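PDB 2PMA: retropepsin-like aspartic endopeptidase domain-containing protein from Legionella pneumophila subsp. pneumophila str. Philadelphia 1, which is of unknown function but probably belongs to the retropepsin-like aspartic endopeptidases. Local coordinates for residues L13-L18 / Y60-G64; L20-L24 / Y119-L123; S30-V36 / V109-K115; E65-K71 / I89-L95. All blocks are in the same frame, centred on the assembly; numbering follows the deposited sequence. Where two conformers were deposited one is given.

Contact 1 of 4, residues L13-L18 / Y60-G64; sequences LIDQNL and YSFEG
The tight turn of a beta hairpin, residues 13-18 between strands 8-13 and 18-24, closes over Phe62 and Tyr60 of strand 58-71. Asn17 and Leu18 both face Leu13, a G1 beta bulge, and Leu13 O takes bonds from Gln16 N and Leu18 N on opposite faces of its plane. Gln16 does most of the gripping. With CG anti to the carbonyl carbon (chi1 -69°), it lays CG over one face of the Phe62 ring, 3.9 Å from the ring centroid; the bend at chi2 (-76°) then turns the amide to the strand backbone. There Gln16 NE2 donates to Ser61 O at 2.7 Å, in the carbonyl plane on a lone pair, with the amide nearly perpendicular to the Phe62 ring. Leu13 CB packs 3.7 Å from Phe62 CZ, while Leu18 CD2 meets the edge of the same ring. The other methyl of Leu18, CD1, sits over the centre of the Tyr60 ring at 3.7 Å from its centroid. Beyond the aromatic pair, water 1 joins Asp15 OD2 (2.7 Å) to Glu63 N, and Asp15 OD1 is held by Asn97. The arrangement is a G1-bulged hairpin turn packed against the curled mixed sheet, consistent with a retropepsin-like fold.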
loop_
_atom_site.group_PDB
_atom_site.type_symbol
_atom_site.label_atom_id
_atom_site.label_comp_id
_atom_site.label_asym_id
_atom_site.label_seq_id
_atom_site.Cartn_x
_atom_site.Cartn_y
_atom_site.Cartn_z
ATOM N N LEU A 13 -7.670 -1.856 2.083
ATOM C CA LEU A 13 -7.618 -0.409 1.882
ATOM C C LEU A 13 -8.996 0.069 2.305
ATOM O O LEU A 13 -9.937 0.068 1.512
ATOM C CB LEU A 13 -7.328 -0.051 0.409
ATOM C CG LEU A 13 -5.886 -0.268 -0.075
ATOM C CD1 LEU A 13 -5.404 -1.687 0.184
ATOM C CD2 LEU A 13 -5.677 0.070 -1.548
ATOM N N ILE A 14 -9.110 0.459 3.574
ATOM C CA ILE A 14 -10.418 0.591 4.218
ATOM C C ILE A 14 -11.347 1.637 3.582
ATOM O O ILE A 14 -12.549 1.549 3.752
ATOM C CB ILE A 14 -10.302 0.826 5.711
ATOM C CG1 ILE A 14 -9.547 2.117 6.007
ATOM C CG2 ILE A 14 -9.621 -0.401 6.382
ATOM C CD1 ILE A 14 -9.670 2.530 7.470
ATOM N N ASP A 15 -10.794 2.591 2.842
ATOM C CA ASP A 15 -11.635 3.665 2.289
ATOM C C ASP A 15 -12.638 3.104 1.292
ATOM O O ASP A 15 -13.721 3.680 1.108
ATOM C CB ASP A 15 -10.792 4.682 1.568
ATOM C CG ASP A 15 -10.048 5.570 2.499
ATOM O OD1 ASP A 15 -10.140 5.354 3.742
ATOM O OD2 ASP A 15 -9.355 6.464 1.968
ATOM N N GLN A 16 -12.256 2.011 0.643
ATOM C CA GLN A 16 -13.127 1.336 -0.343
ATOM C C GLN A 16 -13.426 -0.110 0.053
ATOM O O GLN A 16 -13.963 -0.876 -0.763
ATOM C CB GLN A 16 -12.482 1.410 -1.753
ATOM C CG GLN A 16 -12.478 2.839 -2.338
ATOM C CD GLN A 16 -13.907 3.246 -2.856
ATOM O OE1 GLN A 16 -14.924 2.774 -2.363
ATOM N NE2 GLN A 16 -13.953 4.071 -3.843
ATOM N N ASN A 17 -13.129 -0.476 1.311
ATOM C CA ASN A 17 -13.263 -1.867 1.785
ATOM C C ASN A 17 -12.688 -2.832 0.772
ATOM O O ASN A 17 -13.330 -3.812 0.427
ATOM C CB ASN A 17 -14.738 -2.209 2.045
ATOM C CG ASN A 17 -15.335 -1.355 3.159
ATOM O OD1 ASN A 17 -15.169 -1.665 4.318
ATOM N ND2 ASN A 17 -16.034 -0.293 2.794
ATOM N N LEU A 18 -11.488 -2.537 0.297
ATOM C CA LEU A 18 -10.884 -3.279 -0.803
ATOM C C LEU A 18 -9.785 -4.139 -0.194
ATOM O O LEU A 18 -8.787 -3.592 0.265
ATOM C CB LEU A 18 -10.251 -2.308 -1.809
ATOM C CG LEU A 18 -9.436 -2.988 -2.939
ATOM C CD1 LEU A 18 -10.313 -3.979 -3.739
ATOM C CD2 LEU A 18 -8.871 -1.901 -3.844
ATOM N N TYR A 60 -11.363 0.702 -8.290
ATOM C CA TYR A 60 -11.693 1.367 -7.001
ATOM C C TYR A 60 -10.964 2.705 -6.972
ATOM O O TYR A 60 -9.744 2.720 -7.097
ATOM C CB TYR A 60 -11.234 0.524 -5.762
ATOM C CG TYR A 60 -12.005 -0.844 -5.730
ATOM C CD1 TYR A 60 -13.108 -1.024 -4.882
ATOM C CD2 TYR A 60 -11.678 -1.875 -6.611
ATOM C CE1 TYR A 60 -13.870 -2.264 -4.929
ATOM C CE2 TYR A 60 -12.387 -3.106 -6.637
ATOM C CZ TYR A 60 -13.488 -3.276 -5.777
ATOM O OH TYR A 60 -14.221 -4.436 -5.789
ATOM N N SER A 61 -11.714 3.771 -6.702
ATOM C CA SER A 61 -11.152 5.121 -6.710
ATOM C C SER A 61 -10.817 5.552 -5.273
ATOM O O SER A 61 -11.627 5.312 -4.317
ATOM C CB SER A 61 -12.150 6.076 -7.382
ATOM O OG SER A 61 -11.563 7.371 -7.503
ATOM N N PHE A 62 -9.629 6.152 -5.107
ATOM C CA PHE A 62 -9.210 6.659 -3.810
ATOM C C PHE A 62 -8.742 8.104 -3.934
ATOM O O PHE A 62 -8.366 8.549 -5.025
ATOM C CB PHE A 62 -8.007 5.841 -3.326
ATOM C CG PHE A 62 -8.328 4.417 -3.000
ATOM C CD1 PHE A 62 -8.602 4.062 -1.678
ATOM C CD2 PHE A 62 -8.371 3.445 -3.999
ATOM C CE1 PHE A 62 -8.931 2.741 -1.329
ATOM C CE2 PHE A 62 -8.666 2.113 -3.669
ATOM C CZ PHE A 62 -8.949 1.760 -2.315
ATOM N N GLU A 63 -8.705 8.809 -2.800
ATOM C CA GLU A 63 -7.929 10.065 -2.728
ATOM C C GLU A 63 -6.970 9.921 -1.542
ATOM O O GLU A 63 -7.317 9.320 -0.491
ATOM C CB GLU A 63 -8.835 11.280 -2.552
ATOM C CG GLU A 63 -9.840 11.439 -3.725
ATOM C CD GLU A 63 -10.634 12.749 -3.664
ATOM O OE1 GLU A 63 -10.602 13.385 -2.600
ATOM O OE2 GLU A 63 -11.279 13.112 -4.692
ATOM N N GLY A 64 -5.765 10.431 -1.698
ATOM C CA GLY A 64 -4.787 10.355 -0.609
ATOM C C GLY A 64 -3.956 11.623 -0.582
ATOM O O GLY A 64 -3.692 12.202 -1.626
HETATM O O HOH W 1 -10.060 7.366 -0.488
#

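Contact 2 of 4, residues L20-L24 / Y119-L123; sequences LSAKL and YPLLL
Strands 20-24 and 121-123 run parallel, at 34° to each other, with Ala22, Lys23 and Leu24 paired to Leu121, Leu122 and Leu123. Lys23 carries both backbone bonds: its N donates to Leu121 O at 3.0 Å, and its O accepts from Leu123 N at 2.8 Å in a nearly straight bond (169°). Ahead of the paired residues Pro120 has no N-H to offer, and its CD comes to 3.3 Å from Ser21 O instead. On the face that carries Ala22 and Leu24, Ala22 CB lies 3.9 Å from Leu121 CD2, and the Leu24 and Leu123 side chains run side by side in the same direction, CD1 to CD1 at 4.1 Å. Tyr119 covers the start of the other face. Lys23 sets CG anti to its own N (chi1 -176°), which carries CD to 4.0 Å from Tyr119 CD1. Ser21 CB meets the edge of that ring in its plane, while Ser21 OG turns to Lys10 of strand 8-13. Leu20 adds CB against Pro120 CG at 4.0 Å. Strand 18-24 leads into Asp25, on which Leu122 packs; the Asp-Thr-Gly sequence there matches the active-site motif of retropepsin-like proteases, so Asp25 is probably the catalytic aspartate. Proline thus ends the regular pairing and leaves Ser21 O buried without a polar partner in the model, so this end rests on apolar packing while the amides of Lys23 and Leu123 secure the other.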
loop_
_atom_site.group_PDB
_atom_site.type_symbol
_atom_site.label_atom_id
_atom_site.label_comp_id
_atom_site.label_asym_id
_atom_site.label_seq_id
_atom_site.Cartn_x
_atom_site.Cartn_y
_atom_site.Cartn_z
ATOM N N LEU A 20 -6.798 -6.780 -0.608
ATOM C CA LEU A 20 -5.815 -7.178 -1.630
ATOM C C LEU A 20 -4.785 -8.112 -0.997
ATOM O O LEU A 20 -4.550 -8.050 0.231
ATOM C CB LEU A 20 -5.057 -5.952 -2.139
ATOM C CG LEU A 20 -5.869 -4.833 -2.798
ATOM C CD1 LEU A 20 -4.945 -3.714 -3.222
ATOM C CD2 LEU A 20 -6.622 -5.401 -4.006
ATOM N N SER A 21 -4.202 -8.986 -1.806
ATOM C CA SER A 21 -2.996 -9.722 -1.350
ATOM C C SER A 21 -1.819 -8.763 -1.325
ATOM O O SER A 21 -1.590 -8.022 -2.294
ATOM C CB SER A 21 -2.695 -10.884 -2.305
ATOM O OG SER A 21 -3.599 -11.909 -2.036
ATOM N N ALA A 22 -1.092 -8.730 -0.212
ATOM C CA ALA A 22 0.019 -7.811 -0.057
ATOM C C ALA A 22 1.256 -8.666 0.222
ATOM O O ALA A 22 1.175 -9.632 0.982
ATOM C CB ALA A 22 -0.236 -6.857 1.123
ATOM N N LYS A 23 2.373 -8.343 -0.410
ATOM C CA LYS A 23 3.621 -8.995 -0.069
ATOM C C LYS A 23 4.345 -8.152 0.961
ATOM O O LYS A 23 4.454 -6.936 0.822
ATOM C CB LYS A 23 4.504 -9.201 -1.312
ATOM C CG LYS A 23 5.792 -9.967 -1.012
ATOM C CD LYS A 23 6.409 -10.553 -2.254
ATOM C CE LYS A 23 7.042 -9.449 -3.088
ATOM N NZ LYS A 23 7.923 -10.083 -4.154
ATOM N N LEU A 24 4.822 -8.798 2.025
ATOM C CA LEU A 24 5.588 -8.094 3.064
ATOM C C LEU A 24 7.063 -8.352 2.752
ATOM O O LEU A 24 7.535 -9.500 2.801
ATOM C CB LEU A 24 5.204 -8.612 4.454
ATOM C CG LEU A 24 3.910 -8.046 5.058
ATOM C CD1 LEU A 24 2.692 -8.432 4.230
ATOM C CD2 LEU A 24 3.738 -8.560 6.514
ATOM N N TYR A 119 1.474 -9.486 -6.813
ATOM C CA TYR A 119 0.785 -8.854 -5.669
ATOM C C TYR A 119 0.633 -7.350 -5.902
ATOM O O TYR A 119 1.625 -6.649 -6.132
ATOM C CB TYR A 119 1.592 -9.075 -4.382
ATOM C CG TYR A 119 1.874 -10.532 -4.159
ATOM C CD1 TYR A 119 3.128 -11.069 -4.428
ATOM C CD2 TYR A 119 0.858 -11.391 -3.763
ATOM C CE1 TYR A 119 3.378 -12.433 -4.234
ATOM C CE2 TYR A 119 1.087 -12.748 -3.586
ATOM C CZ TYR A 119 2.349 -13.255 -3.814
ATOM O OH TYR A 119 2.555 -14.602 -3.647
ATOM N N PRO A 120 -0.613 -6.863 -5.888
ATOM C CA PRO A 120 -0.888 -5.458 -6.195
ATOM C C PRO A 120 -0.354 -4.472 -5.150
ATOM O O PRO A 120 -0.210 -3.286 -5.468
ATOM C CB PRO A 120 -2.442 -5.407 -6.269
ATOM C CG PRO A 120 -2.877 -6.524 -5.451
ATOM C CD PRO A 120 -1.848 -7.622 -5.596
ATOM N N LEU A 121 -0.084 -4.943 -3.927
ATOM C CA LEU A 121 0.352 -4.069 -2.829
ATOM C C LEU A 121 1.629 -4.686 -2.253
ATOM O O LEU A 121 1.678 -5.895 -2.017
ATOM C CB LEU A 121 -0.730 -4.009 -1.730
ATOM C CG LEU A 121 -0.415 -3.185 -0.464
ATOM C CD1 LEU A 121 -0.033 -1.732 -0.780
ATOM C CD2 LEU A 121 -1.601 -3.236 0.553
ATOM N N LEU A 122 2.657 -3.872 -2.062
ATOM C CA LEU A 122 3.882 -4.360 -1.424
ATOM C C LEU A 122 4.067 -3.494 -0.179
ATOM O O LEU A 122 4.031 -2.258 -0.271
ATOM C CB LEU A 122 5.032 -4.199 -2.397
ATOM C CG LEU A 122 6.420 -4.726 -2.048
ATOM C CD1 LEU A 122 7.195 -4.908 -3.353
ATOM C CD2 LEU A 122 7.153 -3.762 -1.091
ATOM N N LEU A 123 4.259 -4.123 0.979
ATOM C CA LEU A 123 4.509 -3.404 2.219
ATOM C C LEU A 123 5.976 -3.605 2.549
ATOM O O LEU A 123 6.418 -4.730 2.701
ATOM C CB LEU A 123 3.613 -3.987 3.328
ATOM C CG LEU A 123 2.108 -3.875 3.052
ATOM C CD1 LEU A 123 1.381 -4.538 4.239
ATOM C CD2 LEU A 123 1.690 -2.360 2.887
#

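Contact 3 of 4, residues S30-V36 / V109-K115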
loop_
_atom_site.group_PDB
_atom_site.type_symbol
_atom_site.label_atom_id
_atom_site.label_comp_id
_atom_site.label_asym_id
_atom_site.label_seq_id
_atom_site.Cartn_x
_atom_site.Cartn_y
_atom_site.Cartn_z
ATOM N N SER A 30 10.219 1.176 1.109
ATOM C CA SER A 30 8.933 1.791 0.768
ATOM C C SER A 30 7.844 0.781 0.499
ATOM O O SER A 30 8.131 -0.350 0.097
ATOM C CB SER A 30 9.081 2.631 -0.528
ATOM O OG SER A 30 10.062 3.603 -0.334
ATOM N N ALA A 31 6.597 1.212 0.658
ATOM C CA ALA A 31 5.428 0.398 0.227
ATOM C C ALA A 31 5.006 0.906 -1.161
ATOM O O ALA A 31 5.289 2.068 -1.496
ATOM C CB ALA A 31 4.282 0.542 1.230
ATOM N N SER A 32 4.383 0.051 -1.971
ATOM C CA SER A 32 4.003 0.448 -3.329
ATOM C C SER A 32 2.688 -0.216 -3.682
ATOM O O SER A 32 2.376 -1.323 -3.206
ATOM C CB SER A 32 5.073 0.079 -4.357
ATOM O OG SER A 32 5.372 -1.295 -4.311
ATOM N N LEU A 33 1.914 0.481 -4.496
ATOM C CA LEU A 33 0.599 0.030 -4.893
ATOM C C LEU A 33 0.394 0.382 -6.360
ATOM O O LEU A 33 0.601 1.554 -6.759
ATOM C CB LEU A 33 -0.450 0.810 -4.066
ATOM C CG LEU A 33 -1.942 0.624 -4.420
ATOM C CD1 LEU A 33 -2.456 -0.849 -4.176
ATOM C CD2 LEU A 33 -2.817 1.588 -3.592
ATOM N N HIS A 34 -0.002 -0.588 -7.177
ATOM C CA HIS A 34 -0.272 -0.240 -8.583
ATOM C C HIS A 34 -1.551 0.587 -8.690
ATOM O O HIS A 34 -2.621 0.203 -8.185
ATOM C CB HIS A 34 -0.327 -1.464 -9.481
ATOM C CG HIS A 34 -0.649 -1.125 -10.909
ATOM N ND1 HIS A 34 -1.670 -1.734 -11.603
ATOM C CD2 HIS A 34 -0.133 -0.187 -11.740
ATOM C CE1 HIS A 34 -1.734 -1.224 -12.825
ATOM N NE2 HIS A 34 -0.830 -0.269 -12.928
ATOM N N ALA A 35 -1.448 1.742 -9.334
ATOM C CA ALA A 35 -2.580 2.619 -9.426
ATOM C C ALA A 35 -2.468 3.282 -10.788
ATOM O O ALA A 35 -1.366 3.476 -11.325
ATOM C CB ALA A 35 -2.564 3.693 -8.311
ATOM N N VAL A 36 -3.609 3.576 -11.348
ATOM C CA VAL A 36 -3.692 4.274 -12.680
ATOM C C VAL A 36 -4.562 5.544 -12.627
ATOM O O VAL A 36 -5.271 5.765 -11.634
ATOM C CB VAL A 36 -4.222 3.300 -13.760
ATOM C CG1 VAL A 36 -3.298 2.052 -13.853
ATOM C CG2 VAL A 36 -5.639 2.822 -13.419
ATOM N N VAL A 109 2.668 5.245 0.705
ATOM C CA VAL A 109 2.763 4.278 -0.378
ATOM C C VAL A 109 3.072 4.986 -1.686
ATOM O O VAL A 109 2.464 6.021 -2.009
ATOM C CB VAL A 109 1.486 3.438 -0.556
ATOM C CG1 VAL A 109 1.238 2.525 0.691
ATOM C CG2 VAL A 109 0.279 4.324 -0.846
ATOM N N ASN A 110 4.000 4.394 -2.438
ATOM C CA ASN A 110 4.316 4.830 -3.805
ATOM C C ASN A 110 3.217 4.345 -4.748
ATOM O O ASN A 110 2.717 3.212 -4.612
ATOM C CB ASN A 110 5.674 4.250 -4.257
ATOM C CG ASN A 110 6.864 4.701 -3.369
ATOM O OD1 ASN A 110 6.731 5.561 -2.511
ATOM N ND2 ASN A 110 8.049 4.113 -3.614
ATOM N N LEU A 111 2.829 5.181 -5.713
ATOM C CA LEU A 111 1.852 4.738 -6.694
ATOM C C LEU A 111 2.594 4.347 -7.937
ATOM O O LEU A 111 3.227 5.210 -8.557
ATOM C CB LEU A 111 0.867 5.876 -6.992
ATOM C CG LEU A 111 0.022 6.353 -5.823
ATOM C CD1 LEU A 111 -1.015 7.409 -6.267
ATOM C CD2 LEU A 111 -0.695 5.175 -5.120
ATOM N N THR A 112 2.556 3.069 -8.302
ATOM C CA THR A 112 3.493 2.592 -9.330
ATOM C C THR A 112 2.764 2.205 -10.576
ATOM O O THR A 112 1.603 1.815 -10.514
ATOM C CB THR A 112 4.292 1.352 -8.843
ATOM O OG1 THR A 112 3.363 0.389 -8.335
ATOM C CG2 THR A 112 5.259 1.752 -7.734
ATOM N N ASN A 113 3.500 2.251 -11.693
ATOM C CA ASN A 113 2.920 2.144 -13.026
ATOM C C ASN A 113 2.918 0.711 -13.558
ATOM O O ASN A 113 2.206 0.430 -14.510
ATOM C CB ASN A 113 3.742 3.000 -14.029
ATOM C CG ASN A 113 3.690 4.487 -13.712
ATOM O OD1 ASN A 113 4.652 5.261 -13.979
ATOM N ND2 ASN A 113 2.597 4.892 -13.148
ATOM N N ARG A 114 3.729 -0.170 -12.972
ATOM C CA ARG A 114 3.869 -1.509 -13.530
ATOM C C ARG A 114 2.639 -2.374 -13.239
ATOM O O ARG A 114 2.220 -2.505 -12.082
ATOM C CB ARG A 114 5.153 -2.182 -13.056
ATOM C CG ARG A 114 5.520 -3.418 -13.868
ATOM C CD ARG A 114 6.217 -3.072 -15.190
ATOM N NE ARG A 114 5.755 -3.917 -16.295
ATOM C CZ ARG A 114 4.704 -3.645 -17.071
ATOM N NH1 ARG A 114 4.375 -4.477 -18.050
ATOM N NH2 ARG A 114 3.976 -2.545 -16.880
ATOM N N LYS A 115 2.087 -2.939 -14.317
ATOM C CA LYS A 115 0.935 -3.844 -14.283
ATOM C C LYS A 115 1.364 -5.322 -14.370
ATOM O O LYS A 115 0.509 -6.214 -14.389
ATOM C CB LYS A 115 -0.068 -3.500 -15.401
ATOM C CG LYS A 115 -1.421 -4.252 -15.286
ATOM C CD LYS A 115 -2.558 -3.638 -16.132
ATOM C CE LYS A 115 -3.536 -2.799 -15.265
ATOM N NZ LYS A 115 -3.174 -1.351 -15.216
HETATM O O HOH W 2 7.771 5.940 -0.135
HETATM O O HOH W 3 0.054 4.356 -13.563
#
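His34 holds CG anti to the backbone N (chi1 178°), which swings its ring from the strand to the loop that follows Thr112, and Thr112 turns OG1 back over its own backbone (chi1 51°), leaving CG2 to meet Ser32 CB. The setting is a parallel strand pair in the curled sheet, strands 31-34 and 109-112 lying at 33°, consistent with a retropepsin-like fold. Four backbone bonds tie it together. Asn110 N donates to Ala31 O and Leu33 N to Asn110 O, both at 2.8 Å; Thr112 N donates to Leu33 O at 2.9 Å, and Ala35 N completes the set on Thr112 O at 3.3 Å. On the face of Ala31, Leu33, Val109 and Leu111, Ala31 CB touches Val109 CG1 at 3.7 Å in the conformer given. Leu111 CD2 packs on Ala35 CB, and Phe51 of strand 46-55 touches both Leu111 and Ala35. A water link between Asn110 OD1 and Ser30 OG is doubtful, since Asn110 has two conformers. The imidazole of His34 slips under the loop: Thr112 O comes to the ring edge, Lys115 CA lies over one face, and over that same face Arg114 O stands 3.2 Å above the His34 ring plane, toward the rim.

Contact 4 of 4, residues E65-K71 / I89-L95; sequences EYVGKVK and IKRPVVL. With FMT (formic acid), chain F.
Val67 and Gly68 both face Val93, and the backbone bonds show how: Val67 N donates to Val93 O at 2.9 Å, while Val93 N donates to Gly68 O at 2.8 Å. The extra residue shifts the antiparallel register by one. Beyond it Val70 and Arg91 exchange a reciprocal pair of bonds, and before it Leu95 N reaches Glu65 O. Val93 and Val70 share a face of the sheet. Val93 spreads its two methyls, with CG1 anti to the backbone N (chi1 -178°), so that CG2 meets Val70 CG1 at 3.8 Å and CG1 meets CG2 of Val67, at the bulge, at 3.7 Å. Val67 CG1 then packs on Leu95 CG. On the face opposite Val93 and Val70 the Tyr66 ring lies across Pro92, CE2 to CB at 3.4 Å, with Val93 O at the ring edge near its plane; Leu49 of strand 46-55 backs them both. Farther out, a formic acid molecule, probably from the crystallisation liquor, takes a bond from Glu65 N to its O2 at 3.0 Å. Pro92 CD rests over the centre of the Arg91 guanidinium, 3.2 Å above its plane, and Arg91 NE is anchored on Leu111 O of strand 103-112. Two residues, Val67 and Gly68, set against one, Val93, define a classic beta bulge, here in a curved sheet consistent with a retropepsin-like fold.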
loop_
_atom_site.group_PDB
_atom_site.type_symbol
_atom_site.label_atom_id
_atom_site.label_comp_id
_atom_site.label_asym_id
_atom_site.label_seq_id
_atom_site.Cartn_x
_atom_site.Cartn_y
_atom_site.Cartn_z
ATOM N N GLU A 65 -3.545 12.032 0.617
ATOM C CA GLU A 65 -2.684 13.194 0.775
ATOM C C GLU A 65 -1.404 12.960 -0.009
ATOM O O GLU A 65 -0.810 11.905 0.109
ATOM C CB GLU A 65 -2.347 13.374 2.256
ATOM C CG GLU A 65 -3.536 13.833 3.068
ATOM C CD GLU A 65 -3.220 13.752 4.549
ATOM O OE1 GLU A 65 -3.768 12.858 5.212
ATOM O OE2 GLU A 65 -2.368 14.546 4.990
ATOM N N TYR A 66 -0.955 13.965 -0.770
ATOM C CA TYR A 66 0.205 13.839 -1.651
ATOM C C TYR A 66 1.386 14.347 -0.840
ATOM O O TYR A 66 1.483 15.571 -0.544
ATOM C CB TYR A 66 -0.021 14.713 -2.894
ATOM C CG TYR A 66 0.979 14.589 -4.051
ATOM C CD1 TYR A 66 0.832 15.409 -5.193
ATOM C CD2 TYR A 66 2.045 13.685 -4.027
ATOM C CE1 TYR A 66 1.730 15.303 -6.298
ATOM C CE2 TYR A 66 2.978 13.599 -5.113
ATOM C CZ TYR A 66 2.795 14.403 -6.231
ATOM O OH TYR A 66 3.675 14.302 -7.303
ATOM N N VAL A 67 2.265 13.429 -0.449
ATOM C CA VAL A 67 3.291 13.789 0.530
ATOM C C VAL A 67 4.714 13.841 -0.004
ATOM O O VAL A 67 5.644 14.234 0.727
ATOM C CB VAL A 67 3.192 12.965 1.839
ATOM C CG1 VAL A 67 1.825 13.194 2.515
ATOM C CG2 VAL A 67 3.408 11.460 1.583
ATOM N N GLY A 68 4.913 13.485 -1.264
ATOM C CA GLY A 68 6.274 13.609 -1.832
ATOM C C GLY A 68 6.418 12.779 -3.088
ATOM O O GLY A 68 5.464 12.213 -3.567
ATOM N N LYS A 69 7.634 12.738 -3.620
ATOM C CA LYS A 69 7.945 11.888 -4.763
ATOM C C LYS A 69 9.192 11.139 -4.383
ATOM O O LYS A 69 10.029 11.642 -3.602
ATOM C CB LYS A 69 8.239 12.726 -5.986
ATOM C CG LYS A 69 7.067 13.215 -6.740
ATOM C CD LYS A 69 7.566 14.060 -7.895
ATOM C CE LYS A 69 6.445 14.662 -8.700
ATOM N NZ LYS A 69 7.022 15.600 -9.742
ATOM N N VAL A 70 9.351 9.941 -4.902
ATOM C CA VAL A 70 10.578 9.193 -4.644
ATOM C C VAL A 70 11.071 8.594 -5.932
ATOM O O VAL A 70 10.282 8.261 -6.810
ATOM C CB VAL A 70 10.399 8.060 -3.614
ATOM C CG1 VAL A 70 10.182 8.632 -2.225
ATOM C CG2 VAL A 70 9.267 7.131 -4.010
ATOM N N LYS A 71 12.387 8.458 -6.031
ATOM C CA LYS A 71 12.972 7.730 -7.138
ATOM C C LYS A 71 12.865 6.231 -6.908
ATOM O O LYS A 71 13.173 5.730 -5.815
ATOM C CB LYS A 71 14.430 8.149 -7.328
ATOM C CG LYS A 71 14.585 9.608 -7.697
ATOM C CD LYS A 71 15.986 10.152 -7.347
ATOM C CE LYS A 71 17.086 9.550 -8.222
ATOM N NZ LYS A 71 18.468 10.038 -7.820
ATOM N N ILE A 89 13.022 6.459 -12.145
ATOM C CA ILE A 89 11.705 7.023 -12.408
ATOM C C ILE A 89 11.226 7.605 -11.070
ATOM O O ILE A 89 11.348 6.920 -10.060
ATOM C CB ILE A 89 10.819 5.828 -12.906
ATOM C CG1 ILE A 89 11.132 5.498 -14.384
ATOM C CG2 ILE A 89 9.342 6.044 -12.752
ATOM C CD1 ILE A 89 10.827 6.655 -15.372
ATOM N N LYS A 90 10.715 8.837 -11.048
ATOM C CA LYS A 90 10.107 9.366 -9.805
ATOM C C LYS A 90 8.641 9.032 -9.805
ATOM O O LYS A 90 7.986 9.250 -10.823
ATOM C CB LYS A 90 10.269 10.889 -9.728
ATOM C CG LYS A 90 11.714 11.295 -9.409
ATOM C CD LYS A 90 11.845 12.815 -9.266
ATOM C CE LYS A 90 12.688 13.098 -8.002
ATOM N NZ LYS A 90 12.944 14.559 -7.690
ATOM N N ARG A 91 8.139 8.523 -8.669
ATOM C CA ARG A 91 6.715 8.254 -8.500
ATOM C C ARG A 91 6.195 9.000 -7.270
ATOM O O ARG A 91 7.000 9.348 -6.344
ATOM C CB ARG A 91 6.464 6.757 -8.342
ATOM C CG ARG A 91 6.837 5.915 -9.649
ATOM C CD ARG A 91 6.106 6.359 -10.934
ATOM N NE ARG A 91 4.659 6.435 -10.698
ATOM C CZ ARG A 91 3.868 7.359 -11.229
ATOM N NH1 ARG A 91 2.584 7.372 -10.909
ATOM N NH2 ARG A 91 4.371 8.290 -12.063
ATOM N N PRO A 92 4.879 9.284 -7.264
ATOM C CA PRO A 92 4.330 10.049 -6.171
ATOM C C PRO A 92 4.081 9.142 -4.963
ATOM O O PRO A 92 3.775 7.934 -5.105
ATOM C CB PRO A 92 3.030 10.621 -6.780
ATOM C CG PRO A 92 2.544 9.520 -7.753
ATOM C CD PRO A 92 3.860 8.913 -8.272
ATOM N N VAL A 93 4.150 9.757 -3.787
ATOM C CA VAL A 93 3.879 9.066 -2.545
ATOM C C VAL A 93 2.634 9.661 -1.913
ATOM O O VAL A 93 2.534 10.889 -1.760
ATOM C CB VAL A 93 5.007 9.309 -1.554
ATOM C CG1 VAL A 93 4.724 8.527 -0.251
ATOM C CG2 VAL A 93 6.384 8.948 -2.162
ATOM N N VAL A 94 1.698 8.804 -1.516
ATOM C CA VAL A 94 0.441 9.264 -0.873
ATOM C C VAL A 94 0.262 8.539 0.450
ATOM O O VAL A 94 0.881 7.494 0.675
ATOM C CB VAL A 94 -0.831 8.988 -1.748
ATOM C CG1 VAL A 94 -0.721 9.800 -3.043
ATOM C CG2 VAL A 94 -1.025 7.464 -2.035
ATOM N N LEU A 95 -0.624 9.060 1.300
ATOM C CA LEU A 95 -0.951 8.386 2.542
ATOM C C LEU A 95 -2.191 7.527 2.282
ATOM O O LEU A 95 -3.175 8.007 1.658
ATOM C CB LEU A 95 -1.296 9.426 3.607
ATOM C CG LEU A 95 -0.127 10.309 4.048
ATOM C CD1 LEU A 95 -0.583 11.196 5.209
ATOM C CD2 LEU A 95 1.063 9.442 4.438
HETATM C C FMT F . -5.518 10.067 3.751
HETATM O O1 FMT F . -5.422 10.265 5.012
HETATM O O2 FMT F . -4.749 10.534 2.870
#

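All four contacts belong to one curled mixed sheet. Contact 2 continues straight into contact 3, their centres about 10 Å apart, because strand 121-123 also pairs with strand 31-43: Leu122 N lies 2.8 Å from Ser32 O. Contact 3 meets contact 4 at a similar spacing, where Val109 N approaches Val94 O at 2.9 Å. Contact 1 joins through Leu13, in the conformer given, with CD2 3.8 Å from Leu33 CD2 and CD1 4.0 Å from Leu20 CD1, and it shares strand 58-71 with contact 4. Contacts 2 and 4 are separate, nearest atoms about 9 Å apart. Contact 2 adjoins Asp25, the probable active-site aspartate. Formic acid and acetate nearby probably come from the crystallisation liquor.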